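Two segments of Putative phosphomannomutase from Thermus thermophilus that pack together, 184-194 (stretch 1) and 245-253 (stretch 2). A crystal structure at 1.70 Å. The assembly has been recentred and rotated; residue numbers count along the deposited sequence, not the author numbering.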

# COMPACT_ATOMS: atom_id res chain seq x y z
N SER A 184 -4.34 1.68 13.93
CA SER A 184 -4.55 2.60 12.82
C SER A 184 -3.41 3.61 12.68
O SER A 184 -3.34 4.34 11.69
CB SER A 184 -5.88 3.34 12.99
OG SER A 184 -6.98 2.47 12.80
N MET A 185 -2.53 3.63 13.67
CA MET A 185 -1.37 4.52 13.70
C MET A 185 -1.75 6.00 13.59
O MET A 185 -0.93 6.83 13.21
CB MET A 185 -0.39 4.15 12.57
CG MET A 185 0.05 2.69 12.56
SD MET A 185 1.35 2.31 11.35
CE MET A 185 2.84 2.66 12.34
N GLY A 186 -2.99 6.32 13.96
CA GLY A 186 -3.47 7.69 13.88
C GLY A 186 -3.80 8.06 12.45
O GLY A 186 -4.05 9.23 12.13
N GLY A 187 -3.81 7.04 11.59
CA GLY A 187 -4.08 7.23 10.18
C GLY A 187 -5.52 7.04 9.77
O GLY A 187 -6.41 6.81 10.59
N ALA A 188 -5.75 7.09 8.46
CA ALA A 188 -7.08 7.01 7.87
C ALA A 188 -7.79 5.66 7.86
O ALA A 188 -8.95 5.58 7.46
CB ALA A 188 -7.04 7.58 6.47
N GLY A 189 -7.11 4.60 8.28
CA GLY A 189 -7.78 3.30 8.30
C GLY A 189 -8.65 3.14 9.54
O GLY A 189 -9.38 2.16 9.66
N ALA A 190 -8.59 4.10 10.45
CA ALA A 190 -9.36 4.04 11.69
C ALA A 190 -10.85 3.77 11.51
O ALA A 190 -11.53 4.46 10.74
CB ALA A 190 -9.17 5.33 12.50
N GLY A 191 -11.34 2.76 12.23
CA GLY A 191 -12.75 2.41 12.19
C GLY A 191 -13.26 1.64 10.98
O GLY A 191 -14.42 1.20 10.98
N PHE A 192 -12.43 1.44 9.97
CA PHE A 192 -12.87 0.74 8.78
C PHE A 192 -13.07 -0.76 8.91
O PHE A 192 -13.92 -1.33 8.24
CB PHE A 192 -11.96 1.07 7.59
CG PHE A 192 -12.31 2.36 6.93
CD1 PHE A 192 -11.99 3.58 7.52
CD2 PHE A 192 -13.06 2.36 5.75
CE1 PHE A 192 -12.41 4.78 6.96
CE2 PHE A 192 -13.49 3.56 5.18
CZ PHE A 192 -13.17 4.77 5.79
N LEU A 193 -12.29 -1.41 9.76
CA LEU A 193 -12.45 -2.85 9.94
C LEU A 193 -13.67 -3.14 10.81
O LEU A 193 -14.45 -4.03 10.51
CB LEU A 193 -11.18 -3.46 10.55
CG LEU A 193 -9.98 -3.43 9.60
CD1 LEU A 193 -8.76 -4.01 10.30
CD2 LEU A 193 -10.30 -4.24 8.34
N LYS A 194 -13.83 -2.37 11.89
CA LYS A 194 -14.98 -2.54 12.77
C LYS A 194 -16.22 -2.19 11.96
O LYS A 194 -17.24 -2.88 12.02
CB LYS A 194 -14.90 -1.59 13.97
CG LYS A 194 -13.79 -1.88 14.95
CD LYS A 194 -13.85 -0.90 16.11
CE LYS A 194 -12.74 -1.15 17.11
NZ LYS A 194 -12.81 -0.17 18.23
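Stretch 2 245-253: AVATDGDAD

Stretch 2 leaves a β-strand (245-248) and enters a tight turn, and it lies along the looped, glycine-rich part of stretch 1 ahead of the helix that begins at Phe 192. From Thr 248 onward the two backbones run in the same sense: CA of Ser 184 lies 5.4 Å from CA of Thr 248, CA of Gly 187 4.4 Å from CA of Gly 250, CA of Ala 188 5.1 Å from CA of Asp 251, and CA of Gly 189 5.1 Å from CA of Ala 252. Together the stretches bury 397 Å².

Ala 245 opens the segment in extended conformation and makes no contact. Val 246 (chi1 m) meets the helical end of stretch 1, its CG2 lying 3.6 Å from CD1 of Leu 193, an apolar contact between two buried side chains. Ala 247 continues the strand without a close approach. Thr 248 ends it and is the residue of stretch 2 most covered by stretch 1. Its O lies 3.5 Å from SD of Met 185, whose CA-to-CB bond points toward stretch 2. OG1 of Thr 248 (chi1 50°, p) sits 4.0 Å from CA of Gly 189, and OG1 of Thr 248 is hydrogen-bonded to O of water 1 at 2.7 Å.

This water fills the gap between the backbones. Its O accepts from N of Gly 189 at 3.0 Å and can donate to O of Ser 184 and to O of Asp 249, each at 2.8 Å, although acceptors in reach outnumber its protons.

Asp 249 starts a type I turn that closes with Ala 252 N donating to Asp 249 O at 3.0 Å. Its CA-to-CB bond points away from stretch 1, and its OD2 takes a weak hydrogen bond from N of Asp 253 at 3.0 Å. Gly 250 supplies the one direct hydrogen bond between the stretches: N of Ala 188 donates to O of Gly 250 at 2.9 Å, nearly straight at 172°. Here the chains come so close that CA of Gly 187 is 3.5 Å from O of Gly 250; a CB on Gly 187 would fall 2.8 Å from that oxygen, a clash.

Asp 251 directs its CA-to-CB bond away, leaving its CA 4.4 Å from CB of Ala 188. Ala 252, at positive phi (56°), points its CB toward stretch 1, 3.8 Å from CA of Gly 189. A CB on Gly 189 would be 2.6 Å from OG1 of Thr 248, again a clash. Asp 253 ends the segment out of reach of stretch 1.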

# COMPACT_ATOMS: atom_id res chain seq x y z
N ALA A 245 -2.63 -8.76 15.25
CA ALA A 245 -2.86 -7.36 14.99
C ALA A 245 -2.51 -6.98 13.57
O ALA A 245 -1.56 -7.51 13.00
CB ALA A 245 -2.05 -6.51 15.95
N VAL A 246 -3.30 -6.08 12.99
CA VAL A 246 -3.00 -5.55 11.67
C VAL A 246 -2.76 -4.07 11.93
O VAL A 246 -3.50 -3.44 12.69
CB VAL A 246 -4.16 -5.70 10.66
CG1 VAL A 246 -4.27 -7.15 10.22
CG2 VAL A 246 -5.47 -5.22 11.26
N ALA A 247 -1.71 -3.53 11.33
CA ALA A 247 -1.39 -2.12 11.48
C ALA A 247 -1.47 -1.51 10.10
O ALA A 247 -0.69 -1.88 9.22
CB ALA A 247 0.02 -1.95 12.05
N THR A 248 -2.42 -0.62 9.89
CA THR A 248 -2.55 0.01 8.58
C THR A 248 -1.73 1.30 8.58
O THR A 248 -1.64 1.99 9.60
CB THR A 248 -4.03 0.31 8.24
OG1 THR A 248 -4.66 0.99 9.34
CG2 THR A 248 -4.78 -0.99 7.97
N ASP A 249 -1.11 1.62 7.45
CA ASP A 249 -0.31 2.84 7.39
C ASP A 249 -1.17 4.10 7.28
O ASP A 249 -2.39 4.05 7.38
CB ASP A 249 0.71 2.78 6.24
CG ASP A 249 0.10 2.98 4.87
OD1 ASP A 249 0.86 3.39 3.97
OD2 ASP A 249 -1.12 2.73 4.68
N GLY A 250 -0.50 5.23 7.09
CA GLY A 250 -1.17 6.52 7.02
C GLY A 250 -2.46 6.60 6.23
O GLY A 250 -3.46 7.14 6.72
N ASP A 251 -2.45 6.09 5.00
CA ASP A 251 -3.64 6.13 4.15
C ASP A 251 -4.25 4.74 3.94
O ASP A 251 -5.13 4.54 3.09
CB ASP A 251 -3.28 6.78 2.80
CG ASP A 251 -2.24 6.00 2.02
OD1 ASP A 251 -1.43 5.27 2.64
OD2 ASP A 251 -2.22 6.13 0.77
N ALA A 252 -3.77 3.80 4.74
CA ALA A 252 -4.22 2.42 4.71
C ALA A 252 -4.12 1.70 3.37
O ALA A 252 -4.98 0.88 3.05
CB ALA A 252 -5.66 2.33 5.25
N ASP A 253 -3.09 1.99 2.58
CA ASP A 253 -2.95 1.24 1.34
C ASP A 253 -1.94 0.12 1.60
O ASP A 253 -1.74 -0.76 0.76
CB ASP A 253 -2.51 2.13 0.16
CG ASP A 253 -1.08 2.61 0.27
OD1 ASP A 253 -0.54 3.05 -0.77
OD2 ASP A 253 -0.50 2.57 1.38
O HOH W 1 -4.43 3.67 9.22